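Local atomic coordinates of protein DsvD (Desulfovibrio vulgaris, PDB entry 1UCR), a protein that may play an essential role in dissimilatory sulfite reduction and carries a winged-helix motif through which it could bind DNA. Residues Gln6-Val9 with Asp10-Ser14; Thr44-Asn48 with Asp49-Glu53; Trp55-Ser59 with Thr60-Gly64. One frame throughout, in Å; residues are numbered along the deposited sequence.

Interaction 1: residues Gln6-Val9 with Asp10-Ser14; sequences QKVV and DFLNS
Gln6 and Asp10, one helical turn apart, are joined through both backbone and side chain. The amide NE2 of Gln6 donates to Asp10 OD1 at 2.9 Å, reaching the oxygen from above the carboxylate plane; the amide and carboxylate planes stand 33° apart. A bend at chi2 (68°) turns the amide along the helix toward its C-terminal end, where Asp10 lies. NE2 is shared, since it also donates to Glu50 of the second subunit.

The backbone bonds are the regular i to i+4 set, running from Asp10 N to Gln6 O (2.8 Å) through to Asn13 N to Val9 O (2.8 Å). Beyond them the helix ends: Asn13 leaves helical geometry as the centre of an inverse gamma turn, and Ser14 OG returns a hydrogen bond to Phe11 O at 2.7 Å.

Apolar contact is confined to Val8 and Leu12, which lie side by side and point the same way; Val8 CG1 lies 4.1 Å from Leu12 CD1.

Both residues belong to the buried side of helix 3-12 and pack on Phe27 of helix 24-30, with Val8 also against Leu43 and Leu46 of helix 36-48 and Leu12 against Leu65 of strand 60-65. Val9 packs on Val51. Asn13 O, by contrast, accepts a hydrogen bond from Lys70 of the second subunit.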
loop_
_atom_site.group_PDB
_atom_site.type_symbol
_atom_site.label_atom_id
_atom_site.label_comp_id
_atom_site.label_asym_id
_atom_site.label_seq_id
_atom_site.Cartn_x
_atom_site.Cartn_y
_atom_site.Cartn_z
ATOM N N GLN B 6 -8.815 -0.078 -9.014
ATOM C CA GLN B 6 -9.260 0.809 -7.984
ATOM C C GLN B 6 -10.301 0.138 -7.081
ATOM O O GLN B 6 -10.316 0.342 -5.858
ATOM C CB GLN B 6 -9.855 2.108 -8.586
ATOM C CG GLN B 6 -10.199 3.123 -7.478
ATOM C CD GLN B 6 -8.873 3.582 -6.880
ATOM O OE1 GLN B 6 -8.030 4.146 -7.566
ATOM N NE2 GLN B 6 -8.646 3.372 -5.596
ATOM N N LYS B 7 -11.153 -0.711 -7.655
ATOM C CA LYS B 7 -12.155 -1.431 -6.840
ATOM C C LYS B 7 -11.501 -2.406 -5.880
ATOM O O LYS B 7 -11.961 -2.579 -4.738
ATOM C CB LYS B 7 -13.131 -2.161 -7.783
ATOM C CG LYS B 7 -14.110 -1.183 -8.491
ATOM C CD LYS B 7 -15.140 -1.928 -9.360
ATOM C CE LYS B 7 -16.063 -0.901 -10.015
ATOM N NZ LYS B 7 -17.110 -1.509 -10.850
ATOM N N VAL B 8 -10.413 -3.075 -6.304
ATOM C CA VAL B 8 -9.645 -3.921 -5.354
ATOM C C VAL B 8 -9.109 -3.069 -4.210
ATOM O O VAL B 8 -9.251 -3.436 -3.029
ATOM C CB VAL B 8 -8.518 -4.613 -6.111
ATOM C CG1 VAL B 8 -7.524 -5.307 -5.190
ATOM C CG2 VAL B 8 -9.096 -5.608 -7.123
ATOM N N VAL B 9 -8.403 -1.972 -4.572
ATOM C CA VAL B 9 -7.815 -1.138 -3.533
ATOM C C VAL B 9 -8.900 -0.618 -2.575
ATOM O O VAL B 9 -8.738 -0.613 -1.340
ATOM C CB VAL B 9 -7.049 0.021 -4.152
ATOM C CG1 VAL B 9 -6.558 1.038 -3.138
ATOM C CG2 VAL B 9 -5.843 -0.551 -4.905
ATOM N N ASP B 10 -10.031 -0.146 -3.157
ATOM C CA ASP B 10 -11.077 0.420 -2.283
ATOM C C ASP B 10 -11.653 -0.632 -1.335
ATOM O O ASP B 10 -11.946 -0.336 -0.173
ATOM C CB ASP B 10 -12.240 0.974 -3.102
ATOM C CG ASP B 10 -11.882 2.250 -3.894
ATOM O OD1 ASP B 10 -10.783 2.802 -3.672
ATOM O OD2 ASP B 10 -12.692 2.641 -4.741
ATOM N N PHE B 11 -11.832 -1.868 -1.789
ATOM C CA PHE B 11 -12.308 -2.896 -0.889
ATOM C C PHE B 11 -11.349 -3.094 0.274
ATOM O O PHE B 11 -11.718 -3.161 1.446
ATOM C CB PHE B 11 -12.514 -4.218 -1.706
ATOM C CG PHE B 11 -12.786 -5.360 -0.698
ATOM C CD1 PHE B 11 -14.042 -5.442 -0.085
ATOM C CD2 PHE B 11 -11.830 -6.275 -0.379
ATOM C CE1 PHE B 11 -14.291 -6.477 0.828
ATOM C CE2 PHE B 11 -12.040 -7.322 0.535
ATOM C CZ PHE B 11 -13.296 -7.358 1.155
ATOM N N LEU B 12 -10.041 -3.211 -0.035
ATOM C CA LEU B 12 -9.025 -3.501 0.956
ATOM C C LEU B 12 -8.815 -2.329 1.913
ATOM O O LEU B 12 -8.549 -2.572 3.090
ATOM C CB LEU B 12 -7.716 -3.862 0.267
ATOM C CG LEU B 12 -7.747 -5.180 -0.507
ATOM C CD1 LEU B 12 -6.407 -5.345 -1.250
ATOM C CD2 LEU B 12 -7.974 -6.367 0.429
ATOM N N ASN B 13 -8.970 -1.116 1.417
ATOM C CA ASN B 13 -8.710 0.083 2.202
ATOM C C ASN B 13 -9.966 0.456 2.963
ATOM O O ASN B 13 -10.564 1.482 2.776
ATOM C CB ASN B 13 -8.245 1.186 1.260
ATOM C CG ASN B 13 -7.746 2.416 1.996
ATOM O OD1 ASN B 13 -7.208 2.318 3.084
ATOM N ND2 ASN B 13 -7.922 3.565 1.354
ATOM N N SER B 14 -10.383 -0.386 3.856
ATOM C CA SER B 14 -11.627 -0.244 4.594
ATOM C C SER B 14 -11.323 -0.451 6.064
ATOM O O SER B 14 -10.483 -1.294 6.355
ATOM C CB SER B 14 -12.608 -1.353 4.184
ATOM O OG SER B 14 -12.991 -1.236 2.835
#

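Interaction 2: residues Thr44-Asn48 with Asp49-Glu53; sequences TALVN and DEVLE
With CG anti to its own carbonyl carbon (chi1 -70°), Leu46 sends its two methyl branches across the chain that returns from the end of helix 36-48, where they meet Val51 and Leu52. Leu52 adopts the same setting (chi1 -60°) and brings CD1 to within 3.6 Å of Leu46 CB. The CD2 branch of Leu46 lies 3.9 Å from Val51 CB, so Leu46 touches two successive side chains at once. Val47 meets Leu52 differently: its CG2 comes to 3.8 Å from Leu52 CB, the two side chains crossing at about a right angle.

The backbone turns sharply to make this possible. Asp49 N still bonds to Ala45 O in helical fashion, but Glu50 takes a positive phi (69°) and the chain reverses in a Schellman motif. Glu50 N donates to Val47 O, and Leu52 N donates to Leu46 O at 3.1 Å, from well above the carbonyl plane yet with a nearly straight N-H. Val51 N adds a weak bond to the same oxygen. A CA-H...O contact of 3.5 Å from Val47 CA to Leu52 O ties the helix to the start of strand 52-57.

The chemistry is divided between the two sides of the turn. Leu46, Val51 and Leu52 face helix 3-12, whereas the carboxylates of Glu50 and Glu53 look elsewhere. Leu46 O, with one nearly straight bond and one weak one, probably helps hold the turn out of the helix, while Glu50 bonds across the dimer interface to Gln6 of the second subunit and Glu53 accepts hydrogen bonds, one to each carboxylate oxygen, from the backbone N-H groups of Gly67 and Gly69 at the start of helix 68-74.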
loop_
_atom_site.group_PDB
_atom_site.type_symbol
_atom_site.label_atom_id
_atom_site.label_comp_id
_atom_site.label_asym_id
_atom_site.label_seq_id
_atom_site.Cartn_x
_atom_site.Cartn_y
_atom_site.Cartn_z
ATOM N N THR B 44 -2.016 -9.529 -9.876
ATOM C CA THR B 44 -0.584 -9.691 -10.065
ATOM C C THR B 44 0.041 -8.382 -10.470
ATOM O O THR B 44 1.141 -8.066 -9.984
ATOM C CB THR B 44 -0.349 -10.764 -11.170
ATOM O OG1 THR B 44 -0.949 -11.994 -10.756
ATOM C CG2 THR B 44 1.122 -10.989 -11.333
ATOM N N ALA B 45 -0.616 -7.602 -11.338
ATOM C CA ALA B 45 -0.068 -6.303 -11.711
ATOM C C ALA B 45 0.015 -5.382 -10.518
ATOM O O ALA B 45 0.999 -4.667 -10.359
ATOM C CB ALA B 45 -0.984 -5.688 -12.764
ATOM N N LEU B 46 -0.988 -5.404 -9.633
ATOM C CA LEU B 46 -0.922 -4.598 -8.410
ATOM C C LEU B 46 0.198 -5.079 -7.485
ATOM O O LEU B 46 0.796 -4.210 -6.810
ATOM C CB LEU B 46 -2.269 -4.592 -7.708
ATOM C CG LEU B 46 -3.373 -3.813 -8.411
ATOM C CD1 LEU B 46 -4.696 -4.172 -7.811
ATOM C CD2 LEU B 46 -3.134 -2.304 -8.293
ATOM N N VAL B 47 0.476 -6.382 -7.414
ATOM C CA VAL B 47 1.667 -6.832 -6.639
ATOM C C VAL B 47 2.915 -6.336 -7.308
ATOM O O VAL B 47 3.831 -5.843 -6.599
ATOM C CB VAL B 47 1.628 -8.377 -6.527
ATOM C CG1 VAL B 47 2.947 -8.852 -5.949
ATOM C CG2 VAL B 47 0.455 -8.834 -5.683
ATOM N N ASN B 48 3.051 -6.433 -8.623
ATOM C CA ASN B 48 4.279 -5.964 -9.270
ATOM C C ASN B 48 4.507 -4.479 -9.009
ATOM O O ASN B 48 5.647 -4.051 -8.820
ATOM C CB ASN B 48 4.141 -6.163 -10.786
ATOM C CG ASN B 48 4.081 -7.591 -11.202
ATOM O OD1 ASN B 48 4.486 -8.480 -10.480
ATOM N ND2 ASN B 48 3.558 -7.772 -12.446
ATOM N N ASP B 49 3.422 -3.705 -8.974
ATOM C CA ASP B 49 3.522 -2.275 -8.694
ATOM C C ASP B 49 3.670 -1.934 -7.222
ATOM O O ASP B 49 3.832 -0.751 -6.887
ATOM C CB ASP B 49 2.292 -1.597 -9.273
ATOM C CG ASP B 49 2.410 -1.611 -10.789
ATOM O OD1 ASP B 49 1.451 -1.430 -11.501
ATOM O OD2 ASP B 49 3.533 -1.724 -11.379
ATOM N N GLU B 50 3.608 -2.929 -6.355
ATOM C CA GLU B 50 3.798 -2.834 -4.923
ATOM C C GLU B 50 2.648 -2.087 -4.264
ATOM O O GLU B 50 2.788 -1.619 -3.124
ATOM C CB GLU B 50 5.148 -2.232 -4.527
ATOM C CG GLU B 50 6.283 -3.101 -5.074
ATOM C CD GLU B 50 7.617 -2.643 -4.661
ATOM O OE1 GLU B 50 8.504 -2.443 -5.526
ATOM O OE2 GLU B 50 7.834 -2.474 -3.440
ATOM N N VAL B 51 1.491 -2.034 -4.912
ATOM C CA VAL B 51 0.261 -1.621 -4.246
ATOM C C VAL B 51 -0.221 -2.734 -3.330
ATOM O O VAL B 51 -0.736 -2.490 -2.258
ATOM C CB VAL B 51 -0.815 -1.268 -5.285
ATOM C CG1 VAL B 51 -2.146 -0.929 -4.629
ATOM C CG2 VAL B 51 -0.323 -0.107 -6.127
ATOM N N LEU B 52 -0.059 -3.986 -3.793
ATOM C CA LEU B 52 -0.393 -5.145 -2.991
ATOM C C LEU B 52 0.852 -5.932 -2.638
ATOM O O LEU B 52 1.900 -5.812 -3.297
ATOM C CB LEU B 52 -1.327 -6.137 -3.745
ATOM C CG LEU B 52 -2.662 -5.542 -4.169
ATOM C CD1 LEU B 52 -3.484 -6.583 -4.923
ATOM C CD2 LEU B 52 -3.446 -4.988 -3.007
ATOM N N GLU B 53 0.722 -6.755 -1.603
ATOM C CA GLU B 53 1.682 -7.811 -1.259
ATOM C C GLU B 53 0.979 -9.153 -1.395
ATOM O O GLU B 53 -0.247 -9.264 -1.256
ATOM C CB GLU B 53 2.270 -7.541 0.096
ATOM C CG GLU B 53 1.289 -7.460 1.215
ATOM C CD GLU B 53 1.833 -6.888 2.482
ATOM O OE1 GLU B 53 1.152 -7.130 3.530
ATOM O OE2 GLU B 53 2.861 -6.179 2.508
#

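Interaction 3: residues Trp55-Ser59 with Thr60-Gly64; sequences WSSGS and TTMYG
Trp55 and Met62 stand side by side on one face of the beta hairpin, their CB atoms 4.1 Å apart, and then diverge. The indole swings along the hairpin away from the turn and presents its edge to the backbone of the opposite strand: CD1 lies 3.5 Å from Met62 O, and the carbonyl carbon of Met62 sits in the plane of the ring. The methionine runs the other way, toward the turn. Its CG, anti to the carbonyl carbon (chi1 -54°), brings the chain against Ser57, with Met62 CG 3.6 Å from Ser57 CB and SD 3.8 Å from the same carbon. Ser57 and Thr60 share this face, and Thr60 CG2 leans to within 3.4 Å of Ser57 O. The opposite face carries Ser56 and Thr61, a non-hydrogen-bonded pair, and there Thr61 CB lies 3.6 Å from Trp55 O.

Two hydrogen-bonded antiparallel pairs hold these side chains in step. Trp55 and Met62 exchange N-H...O bonds of 2.9 Å in both directions, Trp55 N to Met62 O and Met62 N to Trp55 O. Ser57 and Thr60 do the same at the end of the hairpin, closing a type II' turn in which Gly58 adopts the positive phi (57°) that glycine tolerates readily.

The hairpin is the wing of the winged-helix motif. Strand 60-65 lies between strands 52-57 and 22-23; Thr60 and Met62, and also Ser57 from the outer strand, pack on Tyr23, while Trp55 makes a cation-pi contact with Lys21. On the other face Tyr63 rests on Leu43 and Val47 of helix 36-48, and its hydroxyl is hydrogen-bonded to Lys40; Thr61 packs on Phe24 at the start of helix 24-30.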
loop_
_atom_site.group_PDB
_atom_site.type_symbol
_atom_site.label_atom_id
_atom_site.label_comp_id
_atom_site.label_asym_id
_atom_site.label_seq_id
_atom_site.Cartn_x
_atom_site.Cartn_y
_atom_site.Cartn_z
ATOM N N TRP B 55 0.983 -13.549 -0.872
ATOM C CA TRP B 55 1.279 -14.637 0.044
ATOM C C TRP B 55 0.872 -15.930 -0.612
ATOM O O TRP B 55 -0.173 -16.012 -1.291
ATOM C CB TRP B 55 0.433 -14.544 1.324
ATOM C CG TRP B 55 0.399 -13.151 1.910
ATOM C CD1 TRP B 55 -0.296 -11.990 1.613
ATOM C CD2 TRP B 55 1.187 -12.771 2.996
ATOM N NE1 TRP B 55 -0.006 -10.969 2.419
ATOM C CE2 TRP B 55 0.958 -11.422 3.337
ATOM C CE3 TRP B 55 2.108 -13.485 3.763
ATOM C CZ2 TRP B 55 1.544 -10.690 4.352
ATOM C CZ3 TRP B 55 2.713 -12.769 4.789
ATOM C CH2 TRP B 55 2.462 -11.426 5.097
ATOM N N SER B 56 1.592 -17.008 -0.354
ATOM C CA SER B 56 1.061 -18.313 -0.548
ATOM C C SER B 56 0.281 -18.719 0.676
ATOM O O SER B 56 0.706 -18.440 1.800
ATOM C CB SER B 56 2.181 -19.346 -0.744
ATOM O OG SER B 56 3.016 -18.952 -1.836
ATOM N N SER B 57 -0.810 -19.437 0.527
ATOM C CA SER B 57 -1.561 -19.900 1.699
ATOM C C SER B 57 -2.154 -21.247 1.337
ATOM O O SER B 57 -3.068 -21.315 0.502
ATOM C CB SER B 57 -2.659 -18.917 2.069
ATOM O OG SER B 57 -3.380 -19.501 3.145
ATOM N N GLY B 58 -1.597 -22.294 1.954
ATOM C CA GLY B 58 -2.118 -23.610 1.652
ATOM C C GLY B 58 -2.024 -23.875 0.156
ATOM O O GLY B 58 -0.963 -23.715 -0.460
ATOM N N SER B 59 -3.131 -24.288 -0.443
ATOM C CA SER B 59 -3.176 -24.570 -1.855
ATOM C C SER B 59 -3.510 -23.356 -2.712
ATOM O O SER B 59 -3.616 -23.526 -3.908
ATOM C CB SER B 59 -4.227 -25.656 -2.161
ATOM O OG SER B 59 -5.445 -25.200 -1.647
ATOM N N THR B 60 -3.609 -22.180 -2.125
ATOM C CA THR B 60 -3.997 -20.975 -2.873
ATOM C C THR B 60 -3.088 -19.845 -2.506
ATOM O O THR B 60 -1.918 -20.030 -2.132
ATOM C CB THR B 60 -5.511 -20.738 -2.658
ATOM O OG1 THR B 60 -5.931 -19.648 -3.473
ATOM C CG2 THR B 60 -5.854 -20.398 -1.222
ATOM N N THR B 61 -3.609 -18.619 -2.709
ATOM C CA THR B 61 -2.843 -17.394 -2.590
ATOM C C THR B 61 -3.684 -16.395 -1.814
ATOM O O THR B 61 -4.913 -16.484 -1.778
ATOM C CB THR B 61 -2.436 -16.828 -3.972
ATOM O OG1 THR B 61 -3.623 -16.556 -4.716
ATOM C CG2 THR B 61 -1.556 -17.860 -4.701
ATOM N N MET B 62 -3.003 -15.407 -1.221
ATOM C CA MET B 62 -3.655 -14.273 -0.584
ATOM C C MET B 62 -2.967 -12.995 -0.970
ATOM O O MET B 62 -1.795 -12.962 -1.356
ATOM C CB MET B 62 -3.666 -14.411 0.948
ATOM C CG MET B 62 -4.285 -15.729 1.411
ATOM S SD MET B 62 -4.457 -15.810 3.221
ATOM C CE MET B 62 -6.054 -15.024 3.408
ATOM N N TYR B 63 -3.735 -11.893 -0.829
ATOM C CA TYR B 63 -3.303 -10.578 -1.236
ATOM C C TYR B 63 -3.763 -9.587 -0.197
ATOM O O TYR B 63 -4.887 -9.719 0.317
ATOM C CB TYR B 63 -3.886 -10.147 -2.585
ATOM C CG TYR B 63 -3.548 -11.084 -3.740
ATOM C CD1 TYR B 63 -4.242 -12.298 -3.905
ATOM C CD2 TYR B 63 -2.510 -10.764 -4.636
ATOM C CE1 TYR B 63 -3.913 -13.142 -4.947
ATOM C CE2 TYR B 63 -2.202 -11.633 -5.696
ATOM C CZ TYR B 63 -2.920 -12.812 -5.823
ATOM O OH TYR B 63 -2.642 -13.701 -6.852
ATOM N N GLY B 64 -2.986 -8.558 0.055
ATOM C CA GLY B 64 -3.393 -7.414 0.865
ATOM C C GLY B 64 -2.618 -6.183 0.454
ATOM O O GLY B 64 -1.711 -6.250 -0.370
#

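Overall arrangement
Along the chain the three contacts follow in series: the end of helix 3-12, the turn from helix 36-48 into strand 52-57, and the hairpin that continues that strand. Interactions 1 and 2 have centres about 13 Å apart and meet in the hydrophobic core, where Leu12 CD1 lies 3.5 Å from Leu52 CD2 and Val9 packs on Val51. Interaction 3, with its centre about 14 Å from that of interaction 2, shares strand 52-57 with it; Glu53 N probably bonds to Gly64 O. The centres of interactions 1 and 3 are about 18 Å apart, on opposite sides of the chain's centre. The first two touch the second subunit, whereas the wing does not, consistent with dimerisation that leaves the hairpin projecting.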